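Local coordinates for TOXN (Bacillus thuringiensis, PDB 4ATO), which acts as the endoribonuclease toxin of a type III toxin-antitoxin system, cutting within A-rich RNA sequences and held in a triangular complex by its antitoxin RNA, ToxI, at residues 70-73 against 77-80; 7-12 against 112-117. All coordinates share one frame; numbering follows the deposited sequence.

Interaction 1 of 2, residues 70-73 against 77-80; sequences KLFD and KRIG. With nucleotides of chain B; nucleotides of chain C.
Asp-73 OD1 is gripped by two backbone amides: it accepts the N-H of Lys-77 at 2.9 Å, from above the carboxylate plane, and a second bond from Asp-75 N within the turn. With chi1 at 78°, CG sits between the backbone N and the carbonyl carbon, and the short acid folds back to close the end of this beta hairpin. The backbone completes the closure, Asp-73 N donating to Lys-77 O at 3.1 Å.

Phe-72 and Arg-78 form the antiparallel non-hydrogen-bonded pair beyond it, their side chains alongside on the same face. Phe-72 CE2 lies 3.8 Å from Arg-78 CG and also reaches over one face of the guanidinium, with the two planes 60° apart. The extended arginine continues to U16 of chain C, where Arg-78 NH1 bonds OP1 at 3.0 Å, while Lys-70 NZ reaches the same OP1 at 2.7 Å. The shared phosphate oxygen probably offsets the proximity of these two positive groups.

Past this pair Leu-71 faces two residues, a beta bulge: Ile-79 N donates to Leu-71 O, and Leu-71 N to Gly-80 O at 2.9 Å. One water gives a hydrogen to each of these carbonyl oxygens. Glycine suits the bulge because Gly-80 takes a positive phi. Arg-78 O accepts a nearly straight hydrogen bond from N6 of A33 of chain B, 3.0 Å away.

The hairpin joins outermost strand 68-72 to strand 78-89 of the antiparallel sheet. Leu-71 CB meets Ile-79 CG1 at 3.9 Å, and Ile-79 CD1 lies against the backbone of Phe-72 and Asp-73. These branched apolar chains suit the side turned to helix 108-139, Leu-71 packing on Phe-120 and Leu-121, Ile-79 on Leu-113.

Interaction 2 of 2, residues 7-12 against 112-117; sequences PKFHTI and NLMLKQ. With nucleotides of chain B.
Phe-9 and Met-114 make a Met-aromatic contact that packs strand 9-12 of the antiparallel sheet against the long helix 108-139. The terminal methyl does the touching: Met-114 CE lies over one face of the Phe-9 ring, displaced from the ring centre, with Met-114 CE 4.0 Å from Phe-9 CG. The sulfur stands farther back, SD being 5.4 Å from the ring centroid and 17° off its normal. Met-114 starts out across the line to the strand, and a bend at chi2 (121°) swings the methyl onto the ring as the methionine and the phenylalanine run antiparallel past one another. A flexible, unbranched thioether suits this task, and the flat ring gives it a broad apolar surface.

The far end of the phenylalanine meets the helix itself. Phe-9 CE2 comes within 3.7 Å of Met-114 O, and Phe-9 CZ rests 4.0 Å from Gln-117 CB, the glutamine chain lying roughly perpendicular to the phenylalanine. Gln-117 thus offers its aliphatic base to the ring, while its amide reaches Ile-79 O. All three residues are buried, and Val-40 and Tyr-118 also pack on Phe-9.

RNA meets both sides of this joint. Lys-116 NZ, on a long chain that suits the reach, donates hydrogen bonds to N3 of C30 and N1 of A32, both of chain B. Phe-9 N donates to O4 of U10 of chain B at 2.7 Å, with an N-H...O angle of 167°.

Both contacts involve the same antiparallel sheet and helix 108-139, but at different depths. Interaction 2 joins strand 9-12 to the helix, a buried, apolar joint without a hydrogen bond across it, between segments a hundred residues apart. Interaction 1 is local and partly buried, lying within the sheet at its 68-72 edge; backbone hydrogen bonds and apolar packing build it, with Lys-70 and Arg-78 reaching a phosphate of chain C. They also touch directly: Gln-117 NE2 probably donates a hydrogen bond to Ile-79 O, 2.7 Å away, and Lys-116 NZ forms a salt bridge with Asp-73 OD2 at 3.1 Å, so that one lysine links the hairpin to bases of chain B.

Interaction 1 of 2, residues 70-73 against 77-80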
loop_
_atom_site.group_PDB
_atom_site.type_symbol
_atom_site.label_atom_id
_atom_site.label_comp_id
_atom_site.label_asym_id
_atom_site.label_seq_id
_atom_site.Cartn_x
_atom_site.Cartn_y
_atom_site.Cartn_z
ATOM N N LYS A 70 -13.760 -18.109 -3.124
ATOM C CA LYS A 70 -14.503 -17.640 -4.271
ATOM C C LYS A 70 -13.572 -16.906 -5.234
ATOM O O LYS A 70 -12.793 -16.042 -4.829
ATOM C CB LYS A 70 -15.647 -16.742 -3.812
ATOM C CG LYS A 70 -16.673 -17.490 -2.985
ATOM C CD LYS A 70 -17.706 -16.576 -2.335
ATOM C CE LYS A 70 -18.861 -17.416 -1.764
ATOM N NZ LYS A 70 -19.950 -16.614 -1.121
ATOM N N LEU A 71 -13.629 -17.250 -6.494
ATOM C CA LEU A 71 -12.854 -16.580 -7.512
ATOM C C LEU A 71 -13.682 -15.512 -8.218
ATOM O O LEU A 71 -14.833 -15.713 -8.468
ATOM C CB LEU A 71 -12.357 -17.580 -8.534
ATOM C CG LEU A 71 -11.352 -18.644 -8.148
ATOM C CD1 LEU A 71 -12.019 -19.805 -7.458
ATOM C CD2 LEU A 71 -10.604 -19.114 -9.363
ATOM N N PHE A 72 -13.067 -14.384 -8.531
ATOM C CA PHE A 72 -13.737 -13.306 -9.247
ATOM C C PHE A 72 -12.878 -12.828 -10.410
ATOM O O PHE A 72 -11.649 -12.822 -10.316
ATOM C CB PHE A 72 -14.018 -12.128 -8.310
ATOM C CG PHE A 72 -14.915 -12.476 -7.157
ATOM C CD1 PHE A 72 -14.382 -12.939 -5.962
ATOM C CD2 PHE A 72 -16.289 -12.348 -7.274
ATOM C CE1 PHE A 72 -15.209 -13.263 -4.901
ATOM C CE2 PHE A 72 -17.122 -12.667 -6.225
ATOM C CZ PHE A 72 -16.585 -13.133 -5.033
ATOM N N ASP A 73 -13.522 -12.419 -11.502
ATOM C CA ASP A 73 -12.781 -11.856 -12.632
ATOM C C ASP A 73 -12.647 -10.344 -12.474
ATOM O O ASP A 73 -13.134 -9.779 -11.500
ATOM C CB ASP A 73 -13.361 -12.299 -14.000
ATOM C CG ASP A 73 -14.633 -11.537 -14.430
ATOM O OD1 ASP A 73 -15.081 -10.569 -13.767
ATOM O OD2 ASP A 73 -15.190 -11.924 -15.484
ATOM N N LYS A 77 -17.311 -10.600 -11.868
ATOM C CA LYS A 77 -18.194 -11.724 -12.021
ATOM C C LYS A 77 -17.662 -12.931 -11.282
ATOM O O LYS A 77 -16.481 -13.087 -11.150
ATOM C CB LYS A 77 -18.368 -12.049 -13.482
ATOM C CG LYS A 77 -18.505 -10.823 -14.329
ATOM C CD LYS A 77 -19.770 -10.857 -15.132
ATOM C CE LYS A 77 -19.526 -11.461 -16.490
ATOM N NZ LYS A 77 -20.375 -12.657 -16.696
ATOM N N ARG A 78 -18.554 -13.780 -10.802
ATOM C CA ARG A 78 -18.132 -14.982 -10.114
ATOM C C ARG A 78 -17.644 -15.992 -11.144
ATOM O O ARG A 78 -18.334 -16.287 -12.119
ATOM C CB ARG A 78 -19.288 -15.535 -9.281
ATOM C CG ARG A 78 -19.801 -14.495 -8.278
ATOM C CD ARG A 78 -21.116 -14.897 -7.615
ATOM N NE ARG A 78 -21.636 -13.816 -6.776
ATOM C CZ ARG A 78 -21.293 -13.639 -5.502
ATOM N NH1 ARG A 78 -20.441 -14.475 -4.922
ATOM N NH2 ARG A 78 -21.803 -12.634 -4.804
ATOM N N ILE A 79 -16.437 -16.502 -10.940
ATOM C CA ILE A 79 -15.864 -17.450 -11.880
ATOM C C ILE A 79 -15.338 -18.687 -11.159
ATOM O O ILE A 79 -14.208 -19.105 -11.384
ATOM C CB ILE A 79 -14.728 -16.816 -12.724
ATOM C CG1 ILE A 79 -13.726 -16.082 -11.828
ATOM C CG2 ILE A 79 -15.278 -15.847 -13.755
ATOM C CD1 ILE A 79 -12.443 -15.696 -12.553
ATOM N N GLY A 80 -16.157 -19.279 -10.299
ATOM C CA GLY A 80 -15.766 -20.522 -9.651
ATOM C C GLY A 80 -15.562 -20.386 -8.154
ATOM O O GLY A 80 -15.379 -19.284 -7.617
ATOM P P A B 33 -20.421 -22.824 -20.494
ATOM O OP1 A B 33 -20.990 -23.729 -21.523
ATOM O OP2 A B 33 -21.315 -21.837 -19.832
ATOM O "O5'" A B 33 -19.658 -23.666 -19.402
ATOM C "C5'" A B 33 -18.388 -24.237 -19.667
ATOM C "C4'" A B 33 -17.859 -24.933 -18.447
ATOM O "O4'" A B 33 -17.389 -23.929 -17.499
ATOM C "C3'" A B 33 -18.890 -25.763 -17.709
ATOM O "O3'" A B 33 -18.238 -26.842 -17.071
ATOM C "C2'" A B 33 -19.422 -24.794 -16.650
ATOM O "O2'" A B 33 -19.937 -25.413 -15.490
ATOM C "C1'" A B 33 -18.195 -23.943 -16.330
ATOM N N9 A B 33 -18.537 -22.562 -16.003
ATOM C C8 A B 33 -19.456 -21.787 -16.675
ATOM N N7 A B 33 -19.592 -20.585 -16.179
ATOM C C5 A B 33 -18.708 -20.570 -15.110
ATOM C C6 A B 33 -18.386 -19.580 -14.169
ATOM N N6 A B 33 -18.926 -18.362 -14.162
ATOM N N1 A B 33 -17.467 -19.891 -13.227
ATOM C C2 A B 33 -16.917 -21.109 -13.237
ATOM N N3 A B 33 -17.138 -22.126 -14.065
ATOM C C4 A B 33 -18.062 -21.791 -14.978
ATOM P P U C 16 -20.734 -12.933 -1.055
ATOM O OP1 U C 16 -20.532 -14.076 -1.980
ATOM O OP2 U C 16 -21.316 -13.194 0.279
ATOM O "O5'" U C 16 -19.379 -12.113 -0.903
ATOM C "C5'" U C 16 -18.599 -11.781 -2.039
ATOM C "C4'" U C 16 -17.409 -10.934 -1.668
ATOM O "O4'" U C 16 -17.852 -9.696 -1.038
ATOM C "C3'" U C 16 -16.463 -11.531 -0.639
ATOM O "O3'" U C 16 -15.607 -12.531 -1.167
ATOM C "C2'" U C 16 -15.742 -10.296 -0.116
ATOM O "O2'" U C 16 -14.778 -9.835 -1.049
ATOM C "C1'" U C 16 -16.893 -9.289 -0.067
ATOM N N1 U C 16 -17.530 -9.280 1.266
ATOM C C2 U C 16 -16.844 -8.602 2.259
ATOM O O2 U C 16 -15.800 -8.000 2.053
ATOM N N3 U C 16 -17.427 -8.643 3.502
ATOM C C4 U C 16 -18.588 -9.313 3.844
ATOM O O4 U C 16 -18.985 -9.271 5.007
ATOM C C5 U C 16 -19.224 -10.014 2.769
ATOM C C6 U C 16 -18.684 -9.982 1.545
ATOM P P U B 31 -18.049 -14.648 -25.688
ATOM O OP1 U B 31 -18.539 -15.909 -26.288
ATOM O OP2 U B 31 -18.403 -13.365 -26.338
ATOM O "O5'" U B 31 -18.434 -14.589 -24.142
ATOM C "C5'" U B 31 -17.968 -15.572 -23.220
ATOM C "C4'" U B 31 -18.387 -15.246 -21.804
ATOM O "O4'" U B 31 -17.694 -14.043 -21.361
ATOM C "C3'" U B 31 -19.889 -14.996 -21.620
ATOM O "O3'" U B 31 -20.416 -15.804 -20.580
ATOM C "C2'" U B 31 -19.999 -13.529 -21.237
ATOM O "O2'" U B 31 -20.980 -13.258 -20.264
ATOM C "C1'" U B 31 -18.607 -13.169 -20.732
ATOM N N1 U B 31 -18.257 -11.783 -21.075
ATOM C C2 U B 31 -18.106 -10.906 -20.037
ATOM O O2 U B 31 -18.128 -11.280 -18.873
ATOM N N3 U B 31 -17.870 -9.611 -20.429
ATOM C C4 U B 31 -17.837 -9.124 -21.726
ATOM O O4 U B 31 -17.607 -7.928 -21.914
ATOM C C5 U B 31 -18.070 -10.101 -22.748
ATOM C C6 U B 31 -18.285 -11.368 -22.387
HETATM O O HOH W 1 -17.043 -17.093 -7.356
#

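Interaction 2 of 2, residues 7-12 against 112-117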
loop_
_atom_site.group_PDB
_atom_site.type_symbol
_atom_site.label_atom_id
_atom_site.label_comp_id
_atom_site.label_asym_id
_atom_site.label_seq_id
_atom_site.Cartn_x
_atom_site.Cartn_y
_atom_site.Cartn_z
ATOM N N PRO A 7 -0.052 -21.427 -8.880
ATOM C CA PRO A 7 -0.945 -22.585 -8.951
ATOM C C PRO A 7 -0.935 -23.308 -10.306
ATOM O O PRO A 7 -0.814 -22.676 -11.358
ATOM C CB PRO A 7 -2.323 -21.967 -8.695
ATOM C CG PRO A 7 -2.191 -20.559 -9.159
ATOM C CD PRO A 7 -0.799 -20.160 -8.789
ATOM N N LYS A 8 -1.061 -24.631 -10.259
ATOM C CA LYS A 8 -1.240 -25.444 -11.456
ATOM C C LYS A 8 -2.593 -26.115 -11.380
ATOM O O LYS A 8 -2.964 -26.650 -10.334
ATOM C CB LYS A 8 -0.161 -26.523 -11.556
ATOM C CG LYS A 8 1.234 -26.003 -11.858
ATOM C CD LYS A 8 1.231 -25.153 -13.110
ATOM C CE LYS A 8 2.633 -24.710 -13.482
ATOM N NZ LYS A 8 2.607 -23.751 -14.628
ATOM N N PHE A 9 -3.332 -26.079 -12.486
ATOM C CA PHE A 9 -4.592 -26.794 -12.594
ATOM C C PHE A 9 -4.334 -28.241 -13.003
ATOM O O PHE A 9 -3.316 -28.542 -13.616
ATOM C CB PHE A 9 -5.502 -26.138 -13.635
ATOM C CG PHE A 9 -6.010 -24.778 -13.242
ATOM C CD1 PHE A 9 -6.874 -24.625 -12.177
ATOM C CD2 PHE A 9 -5.650 -23.658 -13.963
ATOM C CE1 PHE A 9 -7.349 -23.375 -11.823
ATOM C CE2 PHE A 9 -6.125 -22.406 -13.613
ATOM C CZ PHE A 9 -6.972 -22.265 -12.539
ATOM N N HIS A 10 -5.267 -29.128 -12.672
ATOM C CA HIS A 10 -5.179 -30.525 -13.080
ATOM C C HIS A 10 -6.561 -31.106 -13.305
ATOM O O HIS A 10 -7.541 -30.647 -12.712
ATOM C CB HIS A 10 -4.491 -31.368 -12.009
ATOM C CG HIS A 10 -3.086 -30.949 -11.709
ATOM N ND1 HIS A 10 -2.783 -29.866 -10.910
ATOM C CD2 HIS A 10 -1.898 -31.470 -12.101
ATOM C CE1 HIS A 10 -1.471 -29.737 -10.822
ATOM N NE2 HIS A 10 -0.911 -30.695 -11.541
ATOM N N THR A 11 -6.633 -32.121 -14.162
ATOM C CA THR A 11 -7.789 -33.009 -14.184
ATOM C C THR A 11 -7.380 -34.317 -13.515
ATOM O O THR A 11 -6.212 -34.695 -13.539
ATOM C CB THR A 11 -8.258 -33.304 -15.605
ATOM O OG1 THR A 11 -7.161 -33.829 -16.360
ATOM C CG2 THR A 11 -8.774 -32.032 -16.272
ATOM N N ILE A 12 -8.342 -34.996 -12.908
ATOM C CA ILE A 12 -8.063 -36.248 -12.228
ATOM C C ILE A 12 -8.837 -37.385 -12.904
ATOM O O ILE A 12 -9.979 -37.196 -13.328
ATOM C CB ILE A 12 -8.372 -36.141 -10.712
ATOM C CG1 ILE A 12 -7.269 -35.347 -10.005
ATOM C CG2 ILE A 12 -8.418 -37.511 -10.061
ATOM C CD1 ILE A 12 -7.383 -33.870 -10.098
ATOM N N ASN A 112 -10.267 -19.521 -22.000
ATOM C CA ASN A 112 -10.133 -18.152 -21.535
ATOM C C ASN A 112 -10.686 -17.949 -20.119
ATOM O O ASN A 112 -10.154 -17.147 -19.352
ATOM C CB ASN A 112 -10.785 -17.185 -22.511
ATOM C CG ASN A 112 -10.659 -15.749 -22.064
ATOM O OD1 ASN A 112 -9.567 -15.168 -22.083
ATOM N ND2 ASN A 112 -11.778 -15.163 -21.652
ATOM N N LEU A 113 -11.749 -18.677 -19.788
ATOM C CA LEU A 113 -12.297 -18.690 -18.436
ATOM C C LEU A 113 -11.187 -19.163 -17.509
ATOM O O LEU A 113 -10.881 -18.550 -16.481
ATOM C CB LEU A 113 -13.461 -19.678 -18.372
ATOM C CG LEU A 113 -14.516 -19.678 -17.255
ATOM C CD1 LEU A 113 -14.916 -21.106 -16.866
ATOM C CD2 LEU A 113 -14.146 -18.871 -16.034
ATOM N N MET A 114 -10.575 -20.262 -17.907
ATOM C CA MET A 114 -9.499 -20.873 -17.142
ATOM C C MET A 114 -8.306 -19.914 -16.949
ATOM O O MET A 114 -7.682 -19.899 -15.893
ATOM C CB MET A 114 -9.056 -22.135 -17.870
ATOM C CG MET A 114 -8.569 -23.215 -16.980
ATOM S SD MET A 114 -9.552 -24.702 -17.196
ATOM C CE MET A 114 -9.016 -25.551 -15.732
ATOM N N LEU A 115 -7.990 -19.120 -17.970
ATOM C CA LEU A 115 -6.960 -18.095 -17.822
ATOM C C LEU A 115 -7.357 -17.094 -16.734
ATOM O O LEU A 115 -6.552 -16.775 -15.866
ATOM C CB LEU A 115 -6.694 -17.374 -19.150
ATOM C CG LEU A 115 -5.624 -16.275 -19.171
ATOM C CD1 LEU A 115 -4.271 -16.819 -18.736
ATOM C CD2 LEU A 115 -5.519 -15.658 -20.552
ATOM N N LYS A 116 -8.598 -16.607 -16.783
ATOM C CA LYS A 116 -9.080 -15.661 -15.775
ATOM C C LYS A 116 -8.956 -16.268 -14.385
ATOM O O LYS A 116 -8.551 -15.601 -13.431
ATOM C CB LYS A 116 -10.534 -15.271 -16.034
ATOM C CG LYS A 116 -10.730 -14.323 -17.220
ATOM C CD LYS A 116 -12.152 -13.846 -17.254
ATOM C CE LYS A 116 -12.398 -12.834 -18.350
ATOM N NZ LYS A 116 -13.784 -12.308 -18.204
ATOM N N GLN A 117 -9.295 -17.546 -14.282
ATOM C CA GLN A 117 -9.236 -18.233 -13.006
ATOM C C GLN A 117 -7.787 -18.321 -12.551
ATOM O O GLN A 117 -7.493 -18.139 -11.368
ATOM C CB GLN A 117 -9.868 -19.617 -13.111
ATOM C CG GLN A 117 -11.401 -19.575 -13.239
ATOM C CD GLN A 117 -12.008 -20.955 -13.399
ATOM O OE1 GLN A 117 -11.517 -21.776 -14.183
ATOM N NE2 GLN A 117 -13.076 -21.223 -12.652
ATOM P P U B 10 3.314 -17.112 -14.959
ATOM O OP1 U B 10 2.408 -17.092 -13.785
ATOM O OP2 U B 10 4.667 -17.705 -14.806
ATOM O "O5'" U B 10 2.584 -17.768 -16.201
ATOM C "C5'" U B 10 2.173 -19.128 -16.170
ATOM C "C4'" U B 10 1.776 -19.621 -17.538
ATOM O "O4'" U B 10 1.356 -21.006 -17.432
ATOM C "C3'" U B 10 0.608 -18.876 -18.184
ATOM O "O3'" U B 10 0.744 -18.924 -19.611
ATOM C "C2'" U B 10 -0.581 -19.728 -17.768
ATOM O "O2'" U B 10 -1.717 -19.583 -18.584
ATOM C "C1'" U B 10 0.014 -21.133 -17.861
ATOM N N1 U B 10 -0.642 -22.128 -17.001
ATOM C C2 U B 10 -1.198 -23.233 -17.620
ATOM O O2 U B 10 -1.180 -23.399 -18.820
ATOM N N3 U B 10 -1.770 -24.157 -16.784
ATOM C C4 U B 10 -1.856 -24.069 -15.408
ATOM O O4 U B 10 -2.421 -24.976 -14.789
ATOM C C5 U B 10 -1.253 -22.896 -14.836
ATOM C C6 U B 10 -0.671 -21.987 -15.629
ATOM P P C B 30 -16.114 -9.698 -27.356
ATOM O OP1 C B 30 -16.798 -10.155 -28.591
ATOM O OP2 C B 30 -16.809 -8.720 -26.479
ATOM O "O5'" C B 30 -15.646 -10.955 -26.500
ATOM C "C5'" C B 30 -15.165 -12.135 -27.129
ATOM C "C4'" C B 30 -14.650 -13.125 -26.115
ATOM O "O4'" C B 30 -13.669 -12.480 -25.264
ATOM C "C3'" C B 30 -15.680 -13.673 -25.133
ATOM O "O3'" C B 30 -16.444 -14.737 -25.665
ATOM C "C2'" C B 30 -14.825 -14.086 -23.950
ATOM O "O2'" C B 30 -14.193 -15.333 -24.199
ATOM C "C1'" C B 30 -13.756 -12.994 -23.953
ATOM N N1 C B 30 -14.085 -11.886 -23.023
ATOM C C2 C B 30 -13.923 -12.121 -21.652
ATOM O O2 C B 30 -13.529 -13.236 -21.272
ATOM N N3 C B 30 -14.208 -11.140 -20.767
ATOM C C4 C B 30 -14.638 -9.955 -21.196
ATOM N N4 C B 30 -14.899 -9.028 -20.270
ATOM C C5 C B 30 -14.806 -9.681 -22.588
ATOM C C6 C B 30 -14.529 -10.670 -23.456
ATOM P P A B 32 -21.204 -17.142 -20.967
ATOM O OP1 A B 32 -22.495 -16.737 -21.563
ATOM O OP2 A B 32 -21.210 -18.010 -19.771
ATOM O "O5'" A B 32 -20.262 -17.760 -22.089
ATOM C "C5'" A B 32 -20.205 -19.153 -22.308
ATOM C "C4'" A B 32 -18.865 -19.733 -21.925
ATOM O "O4'" A B 32 -17.940 -18.688 -21.527
ATOM C "C3'" A B 32 -18.888 -20.701 -20.763
ATOM O "O3'" A B 32 -19.233 -22.007 -21.193
ATOM C "C2'" A B 32 -17.471 -20.604 -20.189
ATOM O "O2'" A B 32 -16.590 -21.455 -20.904
ATOM C "C1'" A B 32 -17.090 -19.151 -20.496
ATOM N N9 A B 32 -17.260 -18.255 -19.337
ATOM C C8 A B 32 -18.163 -18.317 -18.310
ATOM N N7 A B 32 -18.095 -17.300 -17.483
ATOM C C5 A B 32 -17.084 -16.506 -17.994
ATOM C C6 A B 32 -16.518 -15.285 -17.583
ATOM N N6 A B 32 -16.902 -14.615 -16.498
ATOM N N1 A B 32 -15.519 -14.760 -18.336
ATOM C C2 A B 32 -15.128 -15.431 -19.427
ATOM N N3 A B 32 -15.593 -16.581 -19.915
ATOM C C4 A B 32 -16.576 -17.077 -19.150
#